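Local coordinates for protein arginase (Glaciozyma antarctica, PDB 5YNL) that probably hydrolyses L-arginine to L-ornithine and urea, as arginases do, in a cold-adapted form from a psychrophilic yeast, at residues R56-V61 with N88-L93; A140-S143 with L147-T150. All blocks are in the same frame, centred on the assembly; numbering follows the deposited sequence.

Contact 1. Residues R56-V61 with N88-L93; sequences RTAGIV and NDIENL
Ile90, on helix 86-92, lays its two branches against two residues of strand 57-63, Ala58 and Ile60, in the alpha/beta fold of the arginase family, where helices cover a parallel sheet. Its methyl CG2 meets the CB of Ala58 at 3.8 Å, while the longer ethyl arm runs out to Ile60. There the two isoleucines reach toward each other tip to tip, CD1 of Ile60 standing 4.1 Å from CD1 of Ile90. Both ethyl arms are extended: in Ile90 CG1 lies anti to the carbonyl carbon (chi1 -71°) and CD1 continues the chain in a stretched line, which carries the methyl beyond Ala58 to the next inward-facing residue of the strand.

Ala58 and Ile60 point their CB atoms at the helix; Gly59 between them adds no side chain. The contact is small, apolar and buried, with no hydrogen bond crossing it. Val97, on strand 96-99, touches both Ile60 and Ile90, so the neighbouring strand helps enclose the pair. One turn back from Leu93, Asp89 ties the helix to helix 345-356 through salt bridges from OD2 to Arg350 NE and Arg354 NH1.

Contact 2. Residues A140-S143 with L147-T150; sequences AHAS and LTVT
With CG anti to the carbonyl carbon (chi1 -64°), His141 presents its CB to Thr148, whose own chi1 of -45° sets OG1 beside the backbone N and CG2 anti to it. Both branches of the threonine then face that one methylene from the same side: OG1 comes to 3.3 Å from CB of His141, and CG2 stands 4.0 Å from the same carbon. The imidazole itself has the CG2 methyl at an oblique angle to it, so this is a glancing approach and no ring stack.

On the next residue, the backbone N of Ala142 lies 3.6 Å from OG1 of Thr148, and its CB is at 4.4 Å from the same oxygen; no hydrogen bond spans the two segments. The polar end of the histidine is engaged elsewhere, through a hydrogen bond from ND1 to OE1 of Gln146 in the short connection just before the strand. That bond should limit the rotation of the ring about its chi2 torsion. Val61 of strand 57-63 touches both His141 and Thr148, and Val138, earlier on the same helix, packs on Thr148 as well.

Only four residues, 143-146, separate helix 124-142 from strand 147-152, so the chain turns from one directly into the other. This is the helix-to-strand return of a beta-alpha-beta crossover, the connection from which the parallel sheet of the arginase fold is built.

In the fold
Contacts 1 and 2 meet at two adjacent parallel strands, 57-63 and 147-152, and their centres lie 11 Å apart. A probable backbone hydrogen bond joins the strands where Gly59 N sits 2.7 Å from Leu147 O; Gly59 O also faces Val149 N, at a spacing too short for its exact length to be trusted. Contact 1 lies on one face of strand 57-63, where Ala58 and Ile60 meet helix 86-92; Val61 faces the other way, toward helix 124-142. Helices 86-92 and 124-142 therefore cover opposite faces of the sheet. Gly59 also brings its CA to 3.2 Å from ND1 of His141. The two contacts follow in series along the chain.

Contact 1. Residues R56-V61 with N88-L93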
ATOM      1  N   ARG A  56     -13.944   9.850 -13.237  1.00 58.33           N
ATOM      2  CA  ARG A  56     -13.088   8.881 -12.516  1.00 56.49           C
ATOM      3  C   ARG A  56     -11.732   8.544 -13.171  1.00 55.19           C
ATOM      4  O   ARG A  56     -11.673   7.975 -14.273  1.00 56.26           O
ATOM      5  CB  ARG A  56     -13.845   7.568 -12.233  1.00 57.49           C
ATOM      6  CG  ARG A  56     -14.883   7.632 -11.114  1.00 58.96           C
ATOM      7  CD  ARG A  56     -14.383   8.426  -9.908  1.00 58.68           C
ATOM      8  NE  ARG A  56     -15.290   8.363  -8.758  1.00 60.74           N
ATOM      9  CZ  ARG A  56     -16.428   9.044  -8.651  1.00 63.14           C
ATOM     10  NH1 ARG A  56     -16.832   9.833  -9.635  1.00 63.36           N
ATOM     11  NH2 ARG A  56     -17.173   8.920  -7.563  1.00 65.52           N
ATOM     12  N   THR A  57     -10.643   8.859 -12.478  1.00 51.39           N
ATOM     13  CA  THR A  57      -9.341   8.677 -13.090  1.00 50.64           C
ATOM     14  C   THR A  57      -8.396   7.864 -12.239  1.00 49.35           C
ATOM     15  O   THR A  57      -8.217   8.142 -11.050  1.00 48.64           O
ATOM     16  CB  THR A  57      -8.693  10.010 -13.449  1.00 52.95           C
ATOM     17  OG1 THR A  57      -9.665  10.849 -14.088  1.00 55.62           O
ATOM     18  CG2 THR A  57      -7.508   9.778 -14.397  1.00 53.98           C
ATOM     19  N   ALA A  58      -7.804   6.845 -12.866  1.00 40.03           N
ATOM     20  CA  ALA A  58      -6.823   5.981 -12.211  1.00 37.89           C
ATOM     21  C   ALA A  58      -5.431   6.489 -12.557  1.00 39.10           C
ATOM     22  O   ALA A  58      -5.061   6.516 -13.726  1.00 40.93           O
ATOM     23  CB  ALA A  58      -6.986   4.510 -12.662  1.00 36.78           C
ATOM     24  N   GLY A  59      -4.671   6.909 -11.550  1.00 52.03           N
ATOM     25  CA  GLY A  59      -3.293   7.301 -11.769  1.00 52.76           C
ATOM     26  C   GLY A  59      -2.413   6.072 -11.675  1.00 52.11           C
ATOM     27  O   GLY A  59      -2.576   5.239 -10.771  1.00 50.87           O
ATOM     28  N   ILE A  60      -1.482   5.937 -12.605  1.00 55.62           N
ATOM     29  CA  ILE A  60      -0.625   4.767 -12.591  1.00 55.66           C
ATOM     30  C   ILE A  60       0.835   5.173 -12.481  1.00 56.26           C
ATOM     31  O   ILE A  60       1.357   5.879 -13.357  1.00 57.73           O
ATOM     32  CB  ILE A  60      -0.868   3.874 -13.833  1.00 58.00           C
ATOM     33  CG1 ILE A  60      -2.243   3.204 -13.728  1.00 58.91           C
ATOM     34  CG2 ILE A  60       0.223   2.814 -13.962  1.00 59.96           C
ATOM     35  CD1 ILE A  60      -2.572   2.318 -14.879  1.00 62.52           C
ATOM     36  N   VAL A  61       1.488   4.753 -11.395  1.00 50.63           N
ATOM     37  CA  VAL A  61       2.927   4.981 -11.280  1.00 51.35           C
ATOM     38  C   VAL A  61       3.670   3.675 -10.999  1.00 51.50           C
ATOM     39  O   VAL A  61       3.435   3.005  -9.987  1.00 50.34           O
ATOM     40  CB  VAL A  61       3.324   6.168 -10.304  1.00 50.96           C
ATOM     41  CG1 VAL A  61       2.129   7.095 -10.000  1.00 50.65           C
ATOM     42  CG2 VAL A  61       3.964   5.678  -9.025  1.00 49.99           C
ATOM     43  N   ASN A  88      -6.168  -1.825 -19.925  1.00 70.42           N
ATOM     44  CA  ASN A  88      -7.449  -2.120 -20.557  1.00 72.02           C
ATOM     45  C   ASN A  88      -8.508  -2.605 -19.533  1.00 70.76           C
ATOM     46  O   ASN A  88      -9.681  -2.208 -19.597  1.00 71.71           O
ATOM     47  CB  ASN A  88      -7.233  -3.134 -21.686  1.00 73.91           C
ATOM     48  CG  ASN A  88      -8.417  -3.238 -22.621  1.00 76.60           C
ATOM     49  OD1 ASN A  88      -8.624  -2.384 -23.488  1.00 78.72           O
ATOM     50  ND2 ASN A  88      -9.193  -4.302 -22.465  1.00 78.14           N
ATOM     51  N   ASP A  89      -8.094  -3.444 -18.582  1.00 45.84           N
ATOM     52  CA  ASP A  89      -8.989  -3.877 -17.505  1.00 44.60           C
ATOM     53  C   ASP A  89      -9.583  -2.692 -16.761  1.00 43.34           C
ATOM     54  O   ASP A  89     -10.786  -2.647 -16.499  1.00 43.85           O
ATOM     55  CB  ASP A  89      -8.247  -4.769 -16.499  1.00 42.53           C
ATOM     56  CG  ASP A  89      -7.970  -6.157 -17.037  1.00 44.11           C
ATOM     57  OD1 ASP A  89      -8.563  -6.524 -18.068  1.00 46.85           O
ATOM     58  OD2 ASP A  89      -7.173  -6.881 -16.411  1.00 42.87           O
ATOM     59  N   ILE A  90      -8.724  -1.736 -16.435  1.00 48.08           N
ATOM     60  CA  ILE A  90      -9.113  -0.574 -15.652  1.00 47.23           C
ATOM     61  C   ILE A  90     -10.107   0.280 -16.443  1.00 49.36           C
ATOM     62  O   ILE A  90     -11.132   0.727 -15.912  1.00 49.26           O
ATOM     63  CB  ILE A  90      -7.862   0.253 -15.234  1.00 46.49           C
ATOM     64  CG1 ILE A  90      -7.053  -0.490 -14.163  1.00 44.21           C
ATOM     65  CG2 ILE A  90      -8.240   1.612 -14.701  1.00 46.76           C
ATOM     66  CD1 ILE A  90      -5.864   0.305 -13.616  1.00 43.74           C
ATOM     67  N   GLU A  91      -9.806   0.488 -17.717  1.00 60.18           N
ATOM     68  CA  GLU A  91     -10.683   1.234 -18.601  1.00 62.73           C
ATOM     69  C   GLU A  91     -12.049   0.543 -18.811  1.00 63.76           C
ATOM     70  O   GLU A  91     -13.086   1.206 -18.815  1.00 64.78           O
ATOM     71  CB  GLU A  91      -9.946   1.564 -19.927  1.00 65.36           C
ATOM     72  CG  GLU A  91      -9.133   2.881 -19.838  1.00 66.06           C
ATOM     73  CD  GLU A  91      -8.104   3.085 -20.959  1.00 68.38           C
ATOM     74  OE1 GLU A  91      -7.699   2.092 -21.608  1.00 68.72           O
ATOM     75  OE2 GLU A  91      -7.685   4.247 -21.183  1.00 70.06           O
ATOM     76  N   ASN A  92     -12.051  -0.782 -18.953  1.00 68.68           N
ATOM     77  CA  ASN A  92     -13.298  -1.544 -19.066  1.00 70.96           C
ATOM     78  C   ASN A  92     -14.222  -1.374 -17.858  1.00 69.84           C
ATOM     79  O   ASN A  92     -15.418  -1.640 -17.945  1.00 72.07           O
ATOM     80  CB  ASN A  92     -13.017  -3.041 -19.257  1.00 72.49           C
ATOM     81  CG  ASN A  92     -12.288  -3.351 -20.554  1.00 74.17           C
ATOM     82  OD1 ASN A  92     -12.527  -2.724 -21.591  1.00 75.74           O
ATOM     83  ND2 ASN A  92     -11.398  -4.338 -20.503  1.00 73.95           N
ATOM     84  N   LEU A  93     -13.660  -0.948 -16.730  1.00 62.35           N
ATOM     85  CA  LEU A  93     -14.422  -0.781 -15.501  1.00 61.10           C
ATOM     86  C   LEU A  93     -14.945   0.647 -15.376  1.00 61.06           C
ATOM     87  O   LEU A  93     -15.444   1.043 -14.308  1.00 59.87           O
ATOM     88  CB  LEU A  93     -13.566  -1.121 -14.274  1.00 58.26           C
ATOM     89  CG  LEU A  93     -13.152  -2.586 -14.102  1.00 58.87           C
ATOM     90  CD1 LEU A  93     -12.203  -2.784 -12.918  1.00 55.92           C
ATOM     91  CD2 LEU A  93     -14.381  -3.465 -13.939  1.00 61.36           C
TER

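Contact 2. Residues A140-S143 with L147-T150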
ATOM      1  N   ALA A 140       1.172  14.207  -7.550  1.00 48.65           N
ATOM      2  CA  ALA A 140       0.684  14.744  -8.820  1.00 50.72           C
ATOM      3  C   ALA A 140      -0.671  14.142  -9.165  1.00 48.75           C
ATOM      4  O   ALA A 140      -1.646  14.853  -9.372  1.00 49.88           O
ATOM      5  CB  ALA A 140       1.684  14.462  -9.930  1.00 52.28           C
ATOM      6  N   HIS A 141      -0.723  12.818  -9.219  1.00 61.78           N
ATOM      7  CA  HIS A 141      -1.988  12.109  -9.373  1.00 59.78           C
ATOM      8  C   HIS A 141      -2.949  12.387  -8.208  1.00 58.52           C
ATOM      9  O   HIS A 141      -4.119  12.688  -8.433  1.00 58.86           O
ATOM     10  CB  HIS A 141      -1.739  10.607  -9.547  1.00 57.36           C
ATOM     11  CG  HIS A 141      -0.989  10.268 -10.799  1.00 58.72           C
ATOM     12  ND1 HIS A 141      -1.618  10.042 -12.001  1.00 59.56           N
ATOM     13  CD2 HIS A 141       0.338  10.137 -11.034  1.00 59.67           C
ATOM     14  CE1 HIS A 141      -0.710   9.769 -12.927  1.00 60.92           C
ATOM     15  NE2 HIS A 141       0.481   9.822 -12.366  1.00 61.01           N
ATOM     16  N   ALA A 142      -2.456  12.285  -6.973  1.00 60.23           N
ATOM     17  CA  ALA A 142      -3.269  12.569  -5.786  1.00 59.30           C
ATOM     18  C   ALA A 142      -3.906  13.970  -5.807  1.00 61.80           C
ATOM     19  O   ALA A 142      -5.108  14.130  -5.577  1.00 61.48           O
ATOM     20  CB  ALA A 142      -2.441  12.391  -4.521  1.00 58.40           C
ATOM     21  N   SER A 143      -3.105  14.990  -6.084  1.00 50.77           N
ATOM     22  CA  SER A 143      -3.605  16.369  -6.090  1.00 53.59           C
ATOM     23  C   SER A 143      -4.591  16.673  -7.223  1.00 54.96           C
ATOM     24  O   SER A 143      -4.845  17.836  -7.524  1.00 57.95           O
ATOM     25  CB  SER A 143      -2.435  17.338  -6.189  1.00 56.59           C
ATOM     26  OG  SER A 143      -1.804  17.203  -7.449  1.00 57.90           O
ATOM     27  N   LEU A 147      -7.237   8.186  -8.335  1.00 45.82           N
ATOM     28  CA  LEU A 147      -6.872   7.109  -7.420  1.00 43.43           C
ATOM     29  C   LEU A 147      -5.510   6.648  -7.928  1.00 43.44           C
ATOM     30  O   LEU A 147      -5.420   6.182  -9.055  1.00 44.03           O
ATOM     31  CB  LEU A 147      -7.899   5.973  -7.500  1.00 42.13           C
ATOM     32  CG  LEU A 147      -8.046   4.991  -6.332  1.00 39.98           C
ATOM     33  CD1 LEU A 147      -9.308   4.176  -6.525  1.00 39.55           C
ATOM     34  CD2 LEU A 147      -6.822   4.083  -6.227  1.00 38.90           C
ATOM     35  N   THR A 148      -4.450   6.824  -7.141  1.00 45.72           N
ATOM     36  CA  THR A 148      -3.096   6.495  -7.607  1.00 46.36           C
ATOM     37  C   THR A 148      -2.764   5.023  -7.351  1.00 44.67           C
ATOM     38  O   THR A 148      -2.654   4.579  -6.193  1.00 43.37           O
ATOM     39  CB  THR A 148      -2.045   7.357  -6.921  1.00 47.43           C
ATOM     40  OG1 THR A 148      -2.490   8.722  -6.922  1.00 48.94           O
ATOM     41  CG2 THR A 148      -0.699   7.228  -7.626  1.00 48.83           C
ATOM     42  N   VAL A 149      -2.616   4.268  -8.431  1.00 41.32           N
ATOM     43  CA  VAL A 149      -2.220   2.870  -8.340  1.00 40.13           C
ATOM     44  C   VAL A 149      -0.700   2.806  -8.466  1.00 41.24           C
ATOM     45  O   VAL A 149      -0.162   3.025  -9.555  1.00 42.78           O
ATOM     46  CB  VAL A 149      -2.888   2.006  -9.450  1.00 39.99           C
ATOM     47  CG1 VAL A 149      -2.478   0.541  -9.326  1.00 38.91           C
ATOM     48  CG2 VAL A 149      -4.421   2.141  -9.399  1.00 39.38           C
ATOM     49  N   THR A 150       0.001   2.534  -7.363  1.00 35.09           N
ATOM     50  CA  THR A 150       1.451   2.375  -7.458  1.00 36.88           C
ATOM     51  C   THR A 150       1.811   0.910  -7.627  1.00 36.82           C
ATOM     52  O   THR A 150       1.497   0.055  -6.765  1.00 35.90           O
ATOM     53  CB  THR A 150       2.238   2.969  -6.287  1.00 39.45           C
ATOM     54  OG1 THR A 150       1.755   4.284  -5.996  1.00 38.14           O
ATOM     55  CG2 THR A 150       3.710   3.060  -6.654  1.00 44.15           C
TER